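Local coordinates for protein ribonucleoside-diphosphate reductase (Pseudomonas aeruginosa, PDB 5IM3) that probably catalyses the reduction of ribonucleoside diphosphates to deoxyribonucleotides for DNA synthesis, and binds dATP as an allosteric nucleotide, at residues Gly384-Gly387 and Ala388-Asp391; Gly403-Trp406 and Thr407-Arg410; Ala452-Glu455 and Thr456-Asp460. All coordinates share one frame; numbering follows the deposited sequence.

All three contacts lie in the barrel domain, on one side of the chain's centre. Contacts 2 and 3 are buried. They close the ends of neighbouring parallel strands, 401-405 and 450-455, and their centres are about 8 Å apart. Contact 1 is partly buried and sits on helix 382-395, which precedes strand 401-405 and faces the second subunit. Its chemistry is helical backbone bonding, with the polar ends of Y386 and H390 used across the interface. Contacts 2 and 3 instead combine beta turns with carboxylate and water bonds. Contacts 1 and 2 both touch one dATP, the first through apolar I385, the second through V409 and R410. Contact 3 does not; its H458 bonds V409 O.

Contact 1 (Gly384-Gly387 and Ala388-Asp391). With DTP (2'-deoxyadenosine 5'-triphosphate), chain G.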
loop_
_atom_site.group_PDB
_atom_site.type_symbol
_atom_site.label_atom_id
_atom_site.label_comp_id
_atom_site.label_asym_id
_atom_site.label_seq_id
_atom_site.Cartn_x
_atom_site.Cartn_y
_atom_site.Cartn_z
ATOM N N GLY A 384 25.624 -34.438 25.415
ATOM C CA GLY A 384 26.468 -33.936 24.347
ATOM C C GLY A 384 26.022 -32.590 23.820
ATOM O O GLY A 384 26.848 -31.793 23.367
ATOM N N ILE A 385 24.719 -32.312 23.868
ATOM C CA ILE A 385 24.247 -30.969 23.544
ATOM C C ILE A 385 24.886 -29.955 24.482
ATOM O O ILE A 385 25.436 -28.936 24.045
ATOM C CB ILE A 385 22.710 -30.912 23.603
ATOM C CG1 ILE A 385 22.118 -31.571 22.353
ATOM C CG2 ILE A 385 22.214 -29.469 23.731
ATOM C CD1 ILE A 385 20.665 -31.954 22.490
ATOM N N TYR A 386 24.841 -30.226 25.788
ATOM C CA TYR A 386 25.402 -29.289 26.750
ATOM C C TYR A 386 26.919 -29.395 26.854
ATOM O O TYR A 386 27.557 -28.471 27.372
ATOM C CB TYR A 386 24.728 -29.480 28.113
ATOM C CG TYR A 386 23.487 -28.623 28.181
ATOM C CD1 TYR A 386 22.283 -29.064 27.649
ATOM C CD2 TYR A 386 23.539 -27.338 28.707
ATOM C CE1 TYR A 386 21.155 -28.264 27.675
ATOM C CE2 TYR A 386 22.421 -26.532 28.736
ATOM C CZ TYR A 386 21.232 -26.995 28.215
ATOM O OH TYR A 386 20.121 -26.189 28.247
ATOM N N GLY A 387 27.510 -30.482 26.357
ATOM C CA GLY A 387 28.941 -30.484 26.122
ATOM C C GLY A 387 29.328 -29.571 24.977
ATOM O O GLY A 387 30.393 -28.950 25.009
ATOM N N ALA A 388 28.460 -29.458 23.966
ATOM C CA ALA A 388 28.713 -28.551 22.851
ATOM C C ALA A 388 28.512 -27.098 23.266
ATOM O O ALA A 388 29.247 -26.209 22.813
ATOM C CB ALA A 388 27.802 -28.905 21.676
ATOM N N ILE A 389 27.519 -26.835 24.118
ATOM C CA ILE A 389 27.376 -25.497 24.686
ATOM C C ILE A 389 28.619 -25.138 25.480
ATOM O O ILE A 389 29.111 -24.006 25.421
ATOM C CB ILE A 389 26.115 -25.408 25.566
ATOM C CG1 ILE A 389 24.868 -25.834 24.791
ATOM C CG2 ILE A 389 25.948 -23.992 26.106
ATOM C CD1 ILE A 389 24.584 -24.992 23.589
ATOM N N HIS A 390 29.134 -26.096 26.250
ATOM C CA HIS A 390 30.332 -25.861 27.045
ATOM C C HIS A 390 31.531 -25.549 26.153
ATOM O O HIS A 390 32.314 -24.641 26.451
ATOM C CB HIS A 390 30.604 -27.084 27.919
ATOM C CG HIS A 390 31.789 -26.940 28.821
ATOM N ND1 HIS A 390 33.087 -26.994 28.361
ATOM C CD2 HIS A 390 31.874 -26.777 30.163
ATOM C CE1 HIS A 390 33.919 -26.852 29.377
ATOM N NE2 HIS A 390 33.208 -26.720 30.481
ATOM N N ASP A 391 31.686 -26.294 25.056
ATOM C CA ASP A 391 32.783 -26.033 24.129
ATOM C C ASP A 391 32.643 -24.657 23.489
ATOM O O ASP A 391 33.632 -23.928 23.345
ATOM C CB ASP A 391 32.836 -27.120 23.055
ATOM C CG ASP A 391 33.221 -28.474 23.616
ATOM O OD1 ASP A 391 33.842 -28.517 24.698
ATOM O OD2 ASP A 391 32.911 -29.499 22.972
HETATM P PG DTP G . 17.407 -42.062 23.116
HETATM O O1G DTP G . 15.987 -41.612 23.184
HETATM O O2G DTP G . 17.560 -43.504 22.628
HETATM O O3G DTP G . 18.254 -41.170 22.210
HETATM P PB DTP G . 19.257 -41.035 25.072
HETATM O O1B DTP G . 20.213 -40.771 23.980
HETATM O O2B DTP G . 19.962 -41.668 26.271
HETATM O O3B DTP G . 18.109 -42.005 24.544
HETATM P PA DTP G . 19.117 -38.232 25.353
HETATM O O1A DTP G . 20.338 -38.439 24.595
HETATM O O2A DTP G . 19.487 -37.629 26.688
HETATM O O3A DTP G . 18.542 -39.697 25.556
HETATM O "O5'" DTP G . 18.155 -37.266 24.560
HETATM C "C5'" DTP G . 17.906 -37.420 23.147
HETATM C "C4'" DTP G . 17.289 -36.157 22.600
HETATM O "O4'" DTP G . 16.171 -35.772 23.428
HETATM C "C3'" DTP G . 18.219 -34.945 22.527
HETATM O "O3'" DTP G . 18.000 -34.223 21.315
HETATM C "C2'" DTP G . 17.808 -34.112 23.734
HETATM C "C1'" DTP G . 16.335 -34.444 23.895
HETATM N N9 DTP G . 15.865 -34.391 25.272
HETATM C C8 DTP G . 16.021 -35.371 26.217
HETATM N N7 DTP G . 15.557 -35.052 27.401
HETATM C C5 DTP G . 15.048 -33.775 27.220
HETATM C C6 DTP G . 14.402 -32.880 28.092
HETATM N N6 DTP G . 14.149 -33.147 29.376
HETATM N N1 DTP G . 14.009 -31.689 27.591
HETATM C C2 DTP G . 14.249 -31.422 26.304
HETATM N N3 DTP G . 14.852 -32.183 25.387
HETATM C C4 DTP G . 15.230 -33.356 25.913
#
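A388 follows G384 by one helical turn, and A388 N donates to G384 O over 2.9 Å. The same N-H also makes a weak bond to I385 O. The methyl CB of A388 packs on V378.

I389 N binds I385 O at 3.0 Å. The I389 branch CG1 stands beside its own backbone N (chi1 -55°). This turns it back along the helix, with CG1 3.2 Å from I385 O. CG1 also meets the Y386 ring obliquely, 4.4 Å from CD2. The two side chains reach helix 427-440, I389 at V433 and T436, Y386 at V432.

H390 N donates to Y386 O at 3.1 Å. H390 CG lies opposite the backbone N (chi1 -178°), which leads the imidazole away from the preceding turn. Its NE2 bonds S383 OG of the second subunit. Y386 OH likewise bonds T436 OG1 of that subunit.

D391 N closes the series on G387 O at 3.0 Å. The D391 carboxylate stays beside this carbonyl without bonding it, as both offer acceptors only.

This helix belongs to the beta-alpha-beta unit 373-377, 382-395, 401-405, at the subunit interface, where K397 and V440 of the second subunit bond the dATP. The backbone bonds stay within the helix, while polar side-chain ends bond across the interface. I385 meets the sugar by van der Waals contact, with CD1 3.7 Å from O3' and 3.8 Å from C2'.

Contact 2 (Gly403-Trp406 and Thr407-Arg410). With DTP (2'-deoxyadenosine 5'-triphosphate), chain G.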
loop_
_atom_site.group_PDB
_atom_site.type_symbol
_atom_site.label_atom_id
_atom_site.label_comp_id
_atom_site.label_asym_id
_atom_site.label_seq_id
_atom_site.Cartn_x
_atom_site.Cartn_y
_atom_site.Cartn_z
ATOM N N GLY A 403 31.356 -22.222 13.984
ATOM C CA GLY A 403 30.275 -22.845 13.238
ATOM C C GLY A 403 29.788 -24.078 13.984
ATOM O O GLY A 403 30.595 -24.889 14.446
ATOM N N ASN A 404 28.465 -24.195 14.109
ATOM C CA ASN A 404 27.823 -25.304 14.811
ATOM C C ASN A 404 26.885 -26.036 13.863
ATOM O O ASN A 404 25.962 -25.428 13.308
ATOM C CB ASN A 404 27.020 -24.821 16.022
ATOM C CG ASN A 404 27.877 -24.435 17.196
ATOM O OD1 ASN A 404 29.090 -24.660 17.217
ATOM N ND2 ASN A 404 27.238 -23.850 18.201
ATOM N N ASP A 405 27.093 -27.343 13.715
ATOM C CA ASP A 405 26.171 -28.206 12.982
ATOM C C ASP A 405 25.122 -28.751 13.950
ATOM O O ASP A 405 25.417 -29.630 14.767
ATOM C CB ASP A 405 26.930 -29.343 12.306
ATOM C CG ASP A 405 26.023 -30.496 11.918
ATOM O OD1 ASP A 405 24.877 -30.234 11.496
ATOM O OD2 ASP A 405 26.452 -31.663 12.044
ATOM N N TRP A 406 23.895 -28.245 13.848
ATOM C CA TRP A 406 22.805 -28.659 14.721
ATOM C C TRP A 406 21.871 -29.670 14.072
ATOM O O TRP A 406 20.895 -30.087 14.703
ATOM C CB TRP A 406 22.020 -27.429 15.181
ATOM C CG TRP A 406 22.715 -26.751 16.305
ATOM C CD1 TRP A 406 23.709 -25.818 16.216
ATOM C CD2 TRP A 406 22.508 -26.985 17.701
ATOM N NE1 TRP A 406 24.125 -25.449 17.471
ATOM C CE2 TRP A 406 23.404 -26.150 18.401
ATOM C CE3 TRP A 406 21.652 -27.814 18.429
ATOM C CZ2 TRP A 406 23.462 -26.121 19.792
ATOM C CZ3 TRP A 406 21.714 -27.783 19.809
ATOM C CH2 TRP A 406 22.610 -26.943 20.476
ATOM N N THR A 407 22.164 -30.095 12.848
ATOM C CA THR A 407 21.290 -31.028 12.145
ATOM C C THR A 407 21.018 -32.319 12.910
ATOM O O THR A 407 19.875 -32.803 12.850
ATOM C CB THR A 407 21.895 -31.335 10.771
ATOM O OG1 THR A 407 21.904 -30.139 9.980
ATOM C CG2 THR A 407 21.108 -32.419 10.041
ATOM N N PRO A 408 21.977 -32.931 13.614
ATOM C CA PRO A 408 21.695 -34.239 14.235
ATOM C C PRO A 408 20.634 -34.200 15.324
ATOM O O PRO A 408 20.084 -35.257 15.662
ATOM C CB PRO A 408 23.059 -34.664 14.807
ATOM C CG PRO A 408 24.068 -33.859 14.054
ATOM C CD PRO A 408 23.394 -32.552 13.757
ATOM N N VAL A 409 20.324 -33.032 15.877
ATOM C CA VAL A 409 19.442 -32.934 17.037
ATOM C C VAL A 409 17.991 -33.064 16.582
ATOM O O VAL A 409 17.550 -32.359 15.668
ATOM C CB VAL A 409 19.686 -31.614 17.785
ATOM C CG1 VAL A 409 18.710 -31.444 18.940
ATOM C CG2 VAL A 409 21.121 -31.561 18.294
ATOM N N ARG A 410 17.241 -33.950 17.239
ATOM C CA ARG A 410 15.908 -34.322 16.777
ATOM C C ARG A 410 14.931 -33.155 16.883
ATOM O O ARG A 410 15.054 -32.279 17.743
ATOM C CB ARG A 410 15.389 -35.523 17.567
ATOM C CG ARG A 410 15.229 -35.291 19.058
ATOM C CD ARG A 410 14.914 -36.597 19.776
ATOM N NE ARG A 410 16.010 -37.555 19.655
ATOM C CZ ARG A 410 16.081 -38.710 20.307
ATOM N NH1 ARG A 410 15.111 -39.074 21.138
ATOM N NH2 ARG A 410 17.127 -39.503 20.131
HETATM P PG DTP G . 17.407 -42.062 23.116
HETATM O O1G DTP G . 15.987 -41.612 23.184
HETATM O O2G DTP G . 17.560 -43.504 22.628
HETATM O O3G DTP G . 18.254 -41.170 22.210
HETATM P PB DTP G . 19.257 -41.035 25.072
HETATM O O1B DTP G . 20.213 -40.771 23.980
HETATM O O2B DTP G . 19.962 -41.668 26.271
HETATM O O3B DTP G . 18.109 -42.005 24.544
HETATM P PA DTP G . 19.117 -38.232 25.353
HETATM O O1A DTP G . 20.338 -38.439 24.595
HETATM O O2A DTP G . 19.487 -37.629 26.688
HETATM O O3A DTP G . 18.542 -39.697 25.556
HETATM O "O5'" DTP G . 18.155 -37.266 24.560
HETATM C "C5'" DTP G . 17.906 -37.420 23.147
HETATM C "C4'" DTP G . 17.289 -36.157 22.600
HETATM O "O4'" DTP G . 16.171 -35.772 23.428
HETATM C "C3'" DTP G . 18.219 -34.945 22.527
HETATM O "O3'" DTP G . 18.000 -34.223 21.315
HETATM C "C2'" DTP G . 17.808 -34.112 23.734
HETATM C "C1'" DTP G . 16.335 -34.444 23.895
HETATM N N9 DTP G . 15.865 -34.391 25.272
HETATM C C8 DTP G . 16.021 -35.371 26.217
HETATM N N7 DTP G . 15.557 -35.052 27.401
HETATM C C5 DTP G . 15.048 -33.775 27.220
HETATM C C6 DTP G . 14.402 -32.880 28.092
HETATM N N6 DTP G . 14.149 -33.147 29.376
HETATM N N1 DTP G . 14.009 -31.689 27.591
HETATM C C2 DTP G . 14.249 -31.422 26.304
HETATM N N3 DTP G . 14.852 -32.183 25.387
HETATM C C4 DTP G . 15.230 -33.356 25.913
HETATM O O HOH W 1 24.212 -28.968 9.198
#
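D405 OD1 is gripped by T407 N at 3.0 Å and by water 1, which donates to it at 2.7 Å. The T407 N-H comes from above the carboxylate plane. Water 1 also bonds T407 OG1, whose further partner is E455 N. The other oxygen, D405 OD2, is held by H513 and T377, which together with T407 should fix the carboxylate's rotation.

A type I beta turn follows, closed by V409 N to W406 O at 3.2 Å. W406 and V409 lie side by side, with CE3 of W406 3.8 Å from CG2 of V409. V409 CG1 lies 3.7 Å from O3' of dATP.

R410 reaches dATP with its chain bent at chi3 (63°) and one guanidinium face against the sugar, C5' 3.6 Å above the plane. R410 NH2 donates to O3G of the gamma-phosphate at 2.9 Å. R410 NH1 adds a weak bond to O1G. R410 NE forms a salt bridge with D380, which itself bonds dATP. This is consistent with the specificity site at the dimer interface of class I reductases.

The turn follows strand 401-405, which runs parallel to 373-377 and 450-455. W406 packs on helices 382-395 and 427-440, and V409 on I385 of the former.

Contact 3 (Ala452-Glu455 and Thr456-Asp460); sequences AYLE and TWHLD
A CH-pi contact joins L454 to H458. The side chains cross at about a right angle, with L454 CD1 over one face of the H458 imidazole, 3.7 Å from its centroid and 15° off the normal. The L454 chi1 (-160°) carries CG toward H458, and chi2 sets CD1 over the ring. L454 also packs on I461 and F464 of helix 461-465.

Backbone bonding closes a type I beta turn, with H458 N donating to E455 O at 3.0 Å. The turn ends strand 450-455, a parallel strand of the alpha-beta barrel, and leads into helix 461-465. D460 stands at its N-cap position without a side-chain capping bond; its carboxylate bonds V426 N and L412 N.

Side-chain bonds also tie the turn to its surroundings. W457 NE1 makes a weak bond to E455 OE2, 2.7 Å long, with carboxylate and indole planes 67° apart. E455 CB lies over one face of the indole, toward its rim. E455 OE2 also forms a salt bridge to K566, and OE1 is bonded by H513. H458 ND1 accepts from D460 N at 3.1 Å, and NE2 bonds V409 O.

Water 2 donates to L454 O at 2.7 Å and also bonds T456 OG1.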
loop_
_atom_site.group_PDB
_atom_site.type_symbol
_atom_site.label_atom_id
_atom_site.label_comp_id
_atom_site.label_asym_id
_atom_site.label_seq_id
_atom_site.Cartn_x
_atom_site.Cartn_y
_atom_site.Cartn_z
ATOM N N ALA A 452 24.846 -21.106 13.447
ATOM C CA ALA A 452 24.224 -22.422 13.496
ATOM C C ALA A 452 23.797 -22.863 12.101
ATOM O O ALA A 452 23.232 -22.078 11.333
ATOM C CB ALA A 452 23.016 -22.412 14.436
ATOM N N TYR A 453 24.078 -24.123 11.778
ATOM C CA TYR A 453 23.741 -24.714 10.489
ATOM C C TYR A 453 22.656 -25.770 10.663
ATOM O O TYR A 453 22.666 -26.528 11.638
ATOM C CB TYR A 453 24.970 -25.353 9.841
ATOM C CG TYR A 453 25.948 -24.378 9.233
ATOM C CD1 TYR A 453 26.831 -23.660 10.031
ATOM C CD2 TYR A 453 26.020 -24.208 7.859
ATOM C CE1 TYR A 453 27.739 -22.781 9.477
ATOM C CE2 TYR A 453 26.926 -23.327 7.295
ATOM C CZ TYR A 453 27.782 -22.617 8.112
ATOM O OH TYR A 453 28.686 -21.740 7.564
ATOM N N LEU A 454 21.729 -25.826 9.709
ATOM C CA LEU A 454 20.678 -26.837 9.720
ATOM C C LEU A 454 20.413 -27.313 8.298
ATOM O O LEU A 454 20.333 -26.504 7.371
ATOM C CB LEU A 454 19.387 -26.297 10.336
ATOM C CG LEU A 454 18.416 -27.373 10.815
ATOM C CD1 LEU A 454 18.949 -28.047 12.072
ATOM C CD2 LEU A 454 17.035 -26.785 11.057
ATOM N N GLU A 455 20.277 -28.626 8.135
ATOM C CA GLU A 455 20.045 -29.212 6.824
ATOM C C GLU A 455 18.580 -29.045 6.421
ATOM O O GLU A 455 17.685 -28.973 7.270
ATOM C CB GLU A 455 20.448 -30.688 6.831
ATOM C CG GLU A 455 20.761 -31.267 5.460
ATOM C CD GLU A 455 21.607 -32.525 5.533
ATOM O OE1 GLU A 455 22.449 -32.631 6.454
ATOM O OE2 GLU A 455 21.436 -33.407 4.668
ATOM N N THR A 456 18.342 -28.987 5.104
ATOM C CA THR A 456 17.086 -28.453 4.577
ATOM C C THR A 456 15.893 -29.395 4.741
ATOM O O THR A 456 14.749 -28.938 4.631
ATOM C CB THR A 456 17.254 -28.095 3.097
ATOM O OG1 THR A 456 18.489 -27.390 2.914
ATOM C CG2 THR A 456 16.114 -27.206 2.629
ATOM N N TRP A 457 16.119 -30.682 4.991
ATOM C CA TRP A 457 15.027 -31.606 5.277
ATOM C C TRP A 457 14.684 -31.675 6.762
ATOM O O TRP A 457 13.729 -32.366 7.132
ATOM C CB TRP A 457 15.362 -33.014 4.766
ATOM C CG TRP A 457 16.698 -33.537 5.213
ATOM C CD1 TRP A 457 17.844 -33.592 4.472
ATOM C CD2 TRP A 457 17.027 -34.079 6.499
ATOM N NE1 TRP A 457 18.862 -34.135 5.213
ATOM C CE2 TRP A 457 18.390 -34.440 6.463
ATOM C CE3 TRP A 457 16.305 -34.292 7.676
ATOM C CZ2 TRP A 457 19.043 -35.003 7.556
ATOM C CZ3 TRP A 457 16.958 -34.853 8.765
ATOM C CH2 TRP A 457 18.311 -35.203 8.695
ATOM N N HIS A 458 15.436 -30.982 7.614
ATOM C CA HIS A 458 15.186 -31.019 9.048
ATOM C C HIS A 458 13.804 -30.459 9.360
ATOM O O HIS A 458 13.407 -29.413 8.839
ATOM C CB HIS A 458 16.263 -30.218 9.778
ATOM C CG HIS A 458 16.347 -30.496 11.247
ATOM N ND1 HIS A 458 15.457 -29.972 12.158
ATOM C CD2 HIS A 458 17.235 -31.224 11.965
ATOM C CE1 HIS A 458 15.785 -30.373 13.373
ATOM N NE2 HIS A 458 16.861 -31.132 13.284
ATOM N N LEU A 459 13.069 -31.158 10.225
ATOM C CA LEU A 459 11.678 -30.799 10.473
ATOM C C LEU A 459 11.518 -29.437 11.139
ATOM O O LEU A 459 10.431 -28.854 11.066
ATOM C CB LEU A 459 11.000 -31.875 11.322
ATOM C CG LEU A 459 9.897 -32.634 10.589
ATOM C CD1 LEU A 459 9.365 -33.741 11.472
ATOM C CD2 LEU A 459 8.777 -31.693 10.180
ATOM N N ASP A 460 12.562 -28.911 11.772
ATOM C CA ASP A 460 12.505 -27.582 12.363
ATOM C C ASP A 460 12.937 -26.488 11.390
ATOM O O ASP A 460 13.068 -25.329 11.800
ATOM C CB ASP A 460 13.374 -27.524 13.626
ATOM C CG ASP A 460 12.849 -28.412 14.744
ATOM O OD1 ASP A 460 11.628 -28.667 14.796
ATOM O OD2 ASP A 460 13.668 -28.846 15.579
HETATM O O HOH W 2 18.786 -25.769 5.233
#